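Local coordinates for cephalosporin acylase (Bacillus halodurans, PDB 2NLZ), which is named a cephalosporin acylase and probably cleaves amide bonds as an N-terminal nucleophile hydrolase of the gamma-glutamyltranspeptidase family, at residues V26-G37 with A53-E62; G152-A160 with R191-W199. The protein carries 1 engineered substitution. One frame throughout, in Å; residues are numbered along the deposited sequence.

Contact 1: V26-G37 with A53-E62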
loop_
_atom_site.group_PDB
_atom_site.type_symbol
_atom_site.label_atom_id
_atom_site.label_comp_id
_atom_site.label_asym_id
_atom_site.label_seq_id
_atom_site.Cartn_x
_atom_site.Cartn_y
_atom_site.Cartn_z
ATOM N N VAL D 26 -22.862 9.885 20.635
ATOM C CA VAL D 26 -21.763 9.973 21.578
ATOM C C VAL D 26 -20.538 9.377 20.911
ATOM O O VAL D 26 -20.624 8.310 20.295
ATOM C CB VAL D 26 -22.081 9.231 22.888
ATOM C CG1 VAL D 26 -20.914 9.301 23.837
ATOM C CG2 VAL D 26 -23.286 9.835 23.534
ATOM N N ALA D 27 -19.417 10.087 21.012
ATOM C CA ALA D 27 -18.172 9.665 20.408
ATOM C C ALA D 27 -17.024 9.827 21.400
ATOM O O ALA D 27 -16.685 10.942 21.822
ATOM C CB ALA D 27 -17.907 10.440 19.127
ATOM N N THR D 28 -16.438 8.700 21.778
ATOM C CA THR D 28 -15.354 8.697 22.746
ATOM C C THR D 28 -14.449 7.460 22.619
ATOM O O THR D 28 -14.717 6.545 21.826
ATOM C CB THR D 28 -15.882 8.825 24.194
ATOM O OG1 THR D 28 -14.785 9.063 25.089
ATOM C CG2 THR D 28 -16.660 7.560 24.601
ATOM N N SER D 29 -13.396 7.451 23.436
ATOM C CA SER D 29 -12.342 6.464 23.364
ATOM C C SER D 29 -12.611 5.178 24.134
ATOM O O SER D 29 -11.736 4.316 24.206
ATOM C CB SER D 29 -11.048 7.085 23.870
ATOM O OG SER D 29 -11.173 7.440 25.228
ATOM N N GLN D 30 -13.791 5.029 24.719
ATOM C CA GLN D 30 -14.099 3.772 25.399
ATOM C C GLN D 30 -15.539 3.392 25.132
ATOM O O GLN D 30 -16.429 4.140 25.512
ATOM C CB GLN D 30 -13.860 3.915 26.897
ATOM C CG GLN D 30 -13.309 2.668 27.555
ATOM C CD GLN D 30 -11.934 2.282 27.027
ATOM O OE1 GLN D 30 -11.666 1.105 26.771
ATOM N NE2 GLN D 30 -11.054 3.273 26.860
ATOM N N PRO D 31 -15.775 2.238 24.472
ATOM C CA PRO D 31 -17.107 1.899 23.942
ATOM C C PRO D 31 -18.204 1.870 25.008
ATOM O O PRO D 31 -19.319 2.351 24.758
ATOM C CB PRO D 31 -16.904 0.512 23.324
ATOM C CG PRO D 31 -15.445 0.415 23.071
ATOM C CD PRO D 31 -14.798 1.175 24.195
ATOM N N LEU D 32 -17.873 1.340 26.189
ATOM C CA LEU D 32 -18.771 1.364 27.338
ATOM C C LEU D 32 -19.016 2.771 27.887
ATOM O O LEU D 32 -20.031 3.011 28.531
ATOM C CB LEU D 32 -18.250 0.456 28.447
ATOM C CG LEU D 32 -18.067 -1.030 28.126
ATOM C CD1 LEU D 32 -17.248 -1.677 29.223
ATOM C CD2 LEU D 32 -19.394 -1.766 27.941
ATOM N N ALA D 33 -18.086 3.695 27.655
ATOM C CA ALA D 33 -18.293 5.091 28.048
ATOM C C ALA D 33 -19.309 5.735 27.121
ATOM O O ALA D 33 -20.225 6.421 27.573
ATOM C CB ALA D 33 -16.978 5.874 28.053
ATOM N N ALA D 34 -19.149 5.500 25.823
ATOM C CA ALA D 34 -20.147 5.918 24.842
ATOM C C ALA D 34 -21.521 5.342 25.199
ATOM O O ALA D 34 -22.545 6.029 25.108
ATOM C CB ALA D 34 -19.729 5.494 23.432
ATOM N N GLN D 35 -21.521 4.086 25.634
ATOM C CA GLN D 35 -22.734 3.407 26.060
ATOM C C GLN D 35 -23.432 4.127 27.217
ATOM O O GLN D 35 -24.656 4.181 27.258
ATOM C CB GLN D 35 -22.423 1.951 26.427
ATOM C CG GLN D 35 -23.635 1.018 26.469
ATOM C CD GLN D 35 -24.275 0.786 25.103
ATOM O OE1 GLN D 35 -23.692 1.087 24.053
ATOM N NE2 GLN D 35 -25.481 0.237 25.118
ATOM N N ALA D 36 -22.642 4.689 28.128
ATOM C CA ALA D 36 -23.156 5.459 29.250
ATOM C C ALA D 36 -23.919 6.688 28.782
ATOM O O ALA D 36 -25.041 6.932 29.221
ATOM C CB ALA D 36 -22.017 5.860 30.201
ATOM N N GLY D 37 -23.312 7.451 27.879
ATOM C CA GLY D 37 -23.950 8.646 27.322
ATOM C C GLY D 37 -25.229 8.330 26.561
ATOM O O GLY D 37 -26.178 9.118 26.557
ATOM N N ALA D 53 -22.087 11.877 31.781
ATOM C CA ALA D 53 -22.162 10.425 31.911
ATOM C C ALA D 53 -20.890 9.759 31.409
ATOM O O ALA D 53 -20.260 8.964 32.108
ATOM C CB ALA D 53 -23.369 9.885 31.166
ATOM N N THR D 54 -20.513 10.127 30.196
ATOM C CA THR D 54 -19.346 9.596 29.530
ATOM C C THR D 54 -18.036 9.990 30.217
ATOM O O THR D 54 -17.103 9.194 30.265
ATOM C CB THR D 54 -19.319 10.085 28.077
ATOM O OG1 THR D 54 -20.622 9.924 27.496
ATOM C CG2 THR D 54 -18.301 9.306 27.268
ATOM N N ALA D 55 -17.968 11.212 30.742
ATOM C CA ALA D 55 -16.743 11.702 31.364
ATOM C C ALA D 55 -16.458 10.921 32.627
ATOM O O ALA D 55 -15.351 10.412 32.823
ATOM C CB ALA D 55 -16.851 13.181 31.671
ATOM N N THR D 56 -17.480 10.815 33.471
ATOM C CA THR D 56 -17.373 10.104 34.741
ATOM C C THR D 56 -17.161 8.615 34.513
ATOM O O THR D 56 -16.472 7.964 35.299
ATOM C CB THR D 56 -18.616 10.314 35.636
ATOM O OG1 THR D 56 -19.807 10.054 34.883
ATOM C CG2 THR D 56 -18.657 11.729 36.168
ATOM N N ALA D 57 -17.763 8.084 33.448
ATOM C CA ALA D 57 -17.546 6.695 33.050
ATOM C C ALA D 57 -16.083 6.436 32.726
ATOM O O ALA D 57 -15.521 5.443 33.186
ATOM C CB ALA D 57 -18.428 6.318 31.871
ATOM N N LEU D 58 -15.482 7.354 31.961
ATOM C CA LEU D 58 -14.072 7.284 31.541
ATOM C C LEU D 58 -13.111 7.295 32.721
ATOM O O LEU D 58 -12.005 6.756 32.650
ATOM C CB LEU D 58 -13.734 8.445 30.596
ATOM C CG LEU D 58 -14.298 8.378 29.175
ATOM C CD1 LEU D 58 -14.297 9.740 28.484
ATOM C CD2 LEU D 58 -13.562 7.352 28.337
ATOM N N THR D 59 -13.553 7.932 33.801
ATOM C CA THR D 59 -12.818 8.003 35.056
ATOM C C THR D 59 -12.559 6.609 35.628
ATOM O O THR D 59 -11.558 6.380 36.302
ATOM C CB THR D 59 -13.563 8.909 36.031
ATOM O OG1 THR D 59 -12.799 10.098 36.237
ATOM C CG2 THR D 59 -13.810 8.231 37.364
ATOM N N VAL D 60 -13.450 5.678 35.310
ATOM C CA VAL D 60 -13.338 4.313 35.764
ATOM C C VAL D 60 -12.813 3.413 34.655
ATOM O O VAL D 60 -12.031 2.500 34.917
ATOM C CB VAL D 60 -14.699 3.779 36.231
ATOM C CG1 VAL D 60 -14.601 2.292 36.581
ATOM C CG2 VAL D 60 -15.243 4.614 37.411
ATOM N N LEU D 61 -13.226 3.697 33.418
ATOM C CA LEU D 61 -13.002 2.799 32.279
ATOM C C LEU D 61 -11.655 2.948 31.599
ATOM O O LEU D 61 -11.154 2.001 30.980
ATOM C CB LEU D 61 -14.116 2.949 31.251
ATOM C CG LEU D 61 -15.493 2.500 31.732
ATOM C CD1 LEU D 61 -16.575 3.109 30.867
ATOM C CD2 LEU D 61 -15.561 0.975 31.760
ATOM N N GLU D 62 -11.069 4.132 31.718
ATOM C CA GLU D 62 -9.730 4.388 31.176
ATOM C C GLU D 62 -8.835 5.135 32.181
ATOM O O GLU D 62 -8.505 6.300 31.968
ATOM C CB GLU D 62 -9.841 5.172 29.869
ATOM C CG GLU D 62 -8.596 5.149 29.018
ATOM C CD GLU D 62 -8.773 5.864 27.691
ATOM O OE1 GLU D 62 -7.880 6.647 27.315
ATOM O OE2 GLU D 62 -9.803 5.643 27.023
#
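Helices 31-37 and 53-61 pack antiparallel on the strands of what is, by family, an Ntn-hydrolase fold, with Ala33 as a knob among Thr54, Ala57, Leu58 and Leu61. Their axes come within 7.7 Å at 149°. Ala36 CB continues the close approach, 4.0 Å from Ala57 CB. Leu58 CD2 lies 3.7 Å from Ala33 CB and also touches Gln30 CB. The methyls of Thr28 and Thr54 meet tip to tip, CG2 to CG2 at 3.6 Å. The polar end lies at Glu62. Its CG is opposite the backbone N (chi1 -163°) and the chain runs on extended, which carries OE2 to Ser29. Ser29 OG donates to OE2 of Glu62 at 2.9 Å, on the syn side and somewhat out of the carboxylate plane. Gln30 NE2 adds a weak bond to the same oxygen, with the amide and carboxylate planes 79° apart. With an alanine in place of Glu62, Ser29 OG and Gln30 NE2 would probably lose this shared acceptor, and Arg511, which pairs with OE1, would lose this carboxylate. Thr54 and Leu58 rest on Leu361 and Val359 of strand 359-365. Tyr148 of helix 143-151 packs on Leu32 and Leu61.

Contact 2: G152-A160 with R191-W199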
loop_
_atom_site.group_PDB
_atom_site.type_symbol
_atom_site.label_atom_id
_atom_site.label_comp_id
_atom_site.label_asym_id
_atom_site.label_seq_id
_atom_site.Cartn_x
_atom_site.Cartn_y
_atom_site.Cartn_z
ATOM N N GLY D 152 -17.323 -3.932 37.856
ATOM C CA GLY D 152 -16.067 -4.165 37.143
ATOM C C GLY D 152 -16.198 -4.350 35.642
ATOM O O GLY D 152 -17.295 -4.540 35.123
ATOM N N TYR D 153 -15.065 -4.304 34.948
ATOM C CA TYR D 153 -15.031 -4.468 33.492
ATOM C C TYR D 153 -13.799 -5.230 32.997
ATOM O O TYR D 153 -12.736 -5.141 33.603
ATOM C CB TYR D 153 -15.120 -3.104 32.794
ATOM C CG TYR D 153 -13.965 -2.170 33.072
ATOM C CD1 TYR D 153 -12.898 -2.065 32.186
ATOM C CD2 TYR D 153 -13.948 -1.376 34.217
ATOM C CE1 TYR D 153 -11.833 -1.207 32.438
ATOM C CE2 TYR D 153 -12.892 -0.515 34.477
ATOM C CZ TYR D 153 -11.837 -0.436 33.585
ATOM O OH TYR D 153 -10.794 0.422 33.840
ATOM N N PRO D 154 -13.944 -5.985 31.888
ATOM C CA PRO D 154 -12.791 -6.656 31.267
ATOM C C PRO D 154 -11.863 -5.670 30.580
ATOM O O PRO D 154 -12.316 -4.809 29.834
ATOM C CB PRO D 154 -13.427 -7.578 30.225
ATOM C CG PRO D 154 -14.745 -6.986 29.930
ATOM C CD PRO D 154 -15.201 -6.269 31.167
ATOM N N VAL D 155 -10.569 -5.812 30.837
ATOM C CA VAL D 155 -9.557 -4.890 30.332
ATOM C C VAL D 155 -9.177 -5.199 28.873
ATOM O O VAL D 155 -8.800 -6.322 28.534
ATOM C CB VAL D 155 -8.319 -4.896 31.260
ATOM C CG1 VAL D 155 -7.196 -4.042 30.697
ATOM C CG2 VAL D 155 -8.712 -4.412 32.633
ATOM N N THR D 156 -9.298 -4.199 28.009
ATOM C CA THR D 156 -8.950 -4.372 26.603
ATOM C C THR D 156 -7.417 -4.362 26.442
ATOM O O THR D 156 -6.724 -3.764 27.272
ATOM C CB THR D 156 -9.626 -3.288 25.711
ATOM O OG1 THR D 156 -8.968 -2.031 25.897
ATOM C CG2 THR D 156 -11.128 -3.147 26.032
ATOM N N PRO D 157 -6.888 -5.036 25.391
ATOM C CA PRO D 157 -5.445 -5.131 25.112
ATOM C C PRO D 157 -4.688 -3.801 25.122
ATOM O O PRO D 157 -3.565 -3.738 25.630
ATOM C CB PRO D 157 -5.403 -5.714 23.700
ATOM C CG PRO D 157 -6.638 -6.486 23.579
ATOM C CD PRO D 157 -7.675 -5.785 24.396
ATOM N N THR D 158 -5.295 -2.764 24.550
ATOM C CA THR D 158 -4.666 -1.451 24.453
ATOM C C THR D 158 -4.517 -0.820 25.836
ATOM O O THR D 158 -3.431 -0.356 26.196
ATOM C CB THR D 158 -5.467 -0.512 23.535
ATOM O OG1 THR D 158 -5.825 -1.213 22.344
ATOM C CG2 THR D 158 -4.654 0.729 23.175
ATOM N N LEU D 159 -5.610 -0.820 26.600
ATOM C CA LEU D 159 -5.593 -0.340 27.970
ATOM C C LEU D 159 -4.590 -1.151 28.798
ATOM O O LEU D 159 -3.848 -0.586 29.603
ATOM C CB LEU D 159 -6.993 -0.408 28.576
ATOM C CG LEU D 159 -7.180 0.068 30.014
ATOM C CD1 LEU D 159 -7.012 1.558 30.091
ATOM C CD2 LEU D 159 -8.554 -0.326 30.511
ATOM N N ALA D 160 -4.544 -2.463 28.558
ATOM C CA ALA D 160 -3.631 -3.361 29.273
ATOM C C ALA D 160 -2.168 -3.005 29.059
ATOM O O ALA D 160 -1.355 -3.154 29.964
ATOM C CB ALA D 160 -3.875 -4.797 28.875
ATOM N N ARG D 191 0.245 -6.862 40.284
ATOM C CA ARG D 191 0.652 -6.574 38.916
ATOM C C ARG D 191 -0.461 -5.766 38.247
ATOM O O ARG D 191 -1.523 -5.550 38.838
ATOM C CB ARG D 191 0.992 -7.866 38.148
ATOM C CG ARG D 191 -0.133 -8.534 37.366
ATOM C CD ARG D 191 -0.953 -9.485 38.196
ATOM N NE ARG D 191 -2.050 -10.030 37.416
ATOM C CZ ARG D 191 -2.658 -11.188 37.652
ATOM N NH1 ARG D 191 -3.647 -11.565 36.860
ATOM N NH2 ARG D 191 -2.283 -11.974 38.656
ATOM N N ALA D 192 -0.211 -5.287 37.035
ATOM C CA ALA D 192 -1.247 -4.621 36.256
ATOM C C ALA D 192 -2.164 -5.667 35.616
ATOM O O ALA D 192 -1.682 -6.718 35.194
ATOM C CB ALA D 192 -0.622 -3.733 35.198
ATOM N N PRO D 193 -3.481 -5.380 35.538
ATOM C CA PRO D 193 -4.498 -6.275 34.965
ATOM C C PRO D 193 -4.134 -6.823 33.593
ATOM O O PRO D 193 -3.628 -6.086 32.755
ATOM C CB PRO D 193 -5.716 -5.369 34.818
ATOM C CG PRO D 193 -5.536 -4.320 35.834
ATOM C CD PRO D 193 -4.071 -4.116 36.015
ATOM N N ARG D 194 -4.388 -8.110 33.375
ATOM C CA ARG D 194 -4.100 -8.746 32.089
ATOM C C ARG D 194 -5.270 -8.515 31.145
ATOM O O ARG D 194 -6.313 -8.019 31.559
ATOM C CB ARG D 194 -3.861 -10.255 32.251
ATOM C CG ARG D 194 -2.848 -10.633 33.313
ATOM C CD ARG D 194 -2.592 -12.138 33.357
ATOM N NE ARG D 194 -1.824 -12.517 34.546
ATOM C CZ ARG D 194 -0.504 -12.381 34.681
ATOM N NH1 ARG D 194 0.237 -11.873 33.701
ATOM N NH2 ARG D 194 0.085 -12.754 35.810
ATOM N N VAL D 195 -5.093 -8.873 29.881
ATOM C CA VAL D 195 -6.175 -8.818 28.914
ATOM C C VAL D 195 -7.290 -9.769 29.341
ATOM O O VAL D 195 -7.040 -10.933 29.646
ATOM C CB VAL D 195 -5.697 -9.233 27.516
ATOM C CG1 VAL D 195 -6.746 -8.898 26.480
ATOM C CG2 VAL D 195 -4.372 -8.565 27.184
ATOM N N GLY D 196 -8.518 -9.261 29.385
ATOM C CA GLY D 196 -9.679 -10.075 29.725
ATOM C C GLY D 196 -9.948 -10.183 31.212
ATOM O O GLY D 196 -11.004 -10.673 31.622
ATOM N N GLU D 197 -8.992 -9.733 32.019
ATOM C CA GLU D 197 -9.127 -9.761 33.466
ATOM C C GLU D 197 -10.054 -8.625 33.891
ATOM O O GLU D 197 -9.962 -7.523 33.374
ATOM C CB GLU D 197 -7.748 -9.629 34.118
ATOM C CG GLU D 197 -7.664 -10.076 35.571
ATOM C CD GLU D 197 -6.297 -9.798 36.186
ATOM O OE1 GLU D 197 -6.225 -9.541 37.409
ATOM O OE2 GLU D 197 -5.294 -9.837 35.445
ATOM N N VAL D 198 -10.976 -8.909 34.803
ATOM C CA VAL D 198 -11.882 -7.889 35.308
ATOM C C VAL D 198 -11.205 -7.067 36.395
ATOM O O VAL D 198 -10.590 -7.612 37.318
ATOM C CB VAL D 198 -13.179 -8.505 35.859
ATOM C CG1 VAL D 198 -13.962 -7.487 36.666
ATOM C CG2 VAL D 198 -14.031 -9.040 34.726
ATOM N N TRP D 199 -11.302 -5.752 36.271
ATOM C CA TRP D 199 -10.807 -4.865 37.306
ATOM C C TRP D 199 -11.981 -4.073 37.843
ATOM O O TRP D 199 -12.875 -3.691 37.087
ATOM C CB TRP D 199 -9.729 -3.935 36.753
ATOM C CG TRP D 199 -9.243 -2.929 37.734
ATOM C CD1 TRP D 199 -8.281 -3.110 38.679
ATOM C CD2 TRP D 199 -9.698 -1.574 37.878
ATOM N NE1 TRP D 199 -8.104 -1.954 39.400
ATOM C CE2 TRP D 199 -8.959 -0.994 38.927
ATOM C CE3 TRP D 199 -10.652 -0.795 37.218
ATOM C CZ2 TRP D 199 -9.146 0.331 39.336
ATOM C CZ3 TRP D 199 -10.836 0.518 37.622
ATOM C CH2 TRP D 199 -10.085 1.068 38.672
#
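Tyr153 and Trp199 form an antiparallel hydrogen-bonded pair. Tyr153 N donates to Trp199 O at 3.1 Å, and Trp199 N returns a bond of 3.1 Å to Tyr153 O. Pro154 faces Val198 in the next, non-hydrogen-bonded pair, a position where the missing proline N-H costs no bond across the strands. Val155 then uses both backbone polar atoms. Its N reaches Glu197 O, and its O accepts from Gly196 N at 3.1 Å in a nearly straight bond (173°) lying in the carbonyl plane. Glu197 N bonds back to Arg194 O, closing a type II turn with Gly196 at positive phi. The Glu197 carboxylate braces this turn. Its OE2 takes Arg194 N at 2.8 Å from one face and, in a salt bridge, Arg191 NH1 at 2.8 Å from the other.

The Tyr153 and Trp199 side chains run side by side, with ring planes 78° apart. A chi1 of 63° puts the tyrosine ring between its backbone N and carbonyl carbon, and CE2 comes 3.6 Å from Trp199 CE3, at the edge of the indole. Tyr153 OH bonds to Val60 O at the end of helix 47-61. Trp199 NE1 is satisfied by Thr185 O, and Trp163 meets the indole edge-to-face. Val155 CG2 packs 3.8 Å from Pro193 CB. Val195 straddles the helix start, CG1 against Pro157 and CG2 against Ala160. Pro157 also touches Tyr20 of the second subunit. The whole is a short two-stranded antiparallel sheet that closes a long, largely helical excursion, extended by a type II turn laid against the N-terminal end of helix 157-173.

Overall arrangement
Contact 1 comes first along the chain and is complete before contact 2 begins. Their centres are about 16 Å apart, on the same side of the chain's centre. Contact 1 lies deeper, about 14 Å from that centre against about 23 Å for contact 2. Helix 143-151 joins them: it packs on the helix pair of contact 1 and runs straight into Gly152. They also touch directly. Tyr153 OH probably bonds to Val60 O, at 2.6 Å, and Leu159 packs near the end of helix 47-61. The small sheet of contact 2 therefore sits on the C-terminal end of that helix. Both contacts also pack against the second subunit, so this side of the chain lies at a subunit interface.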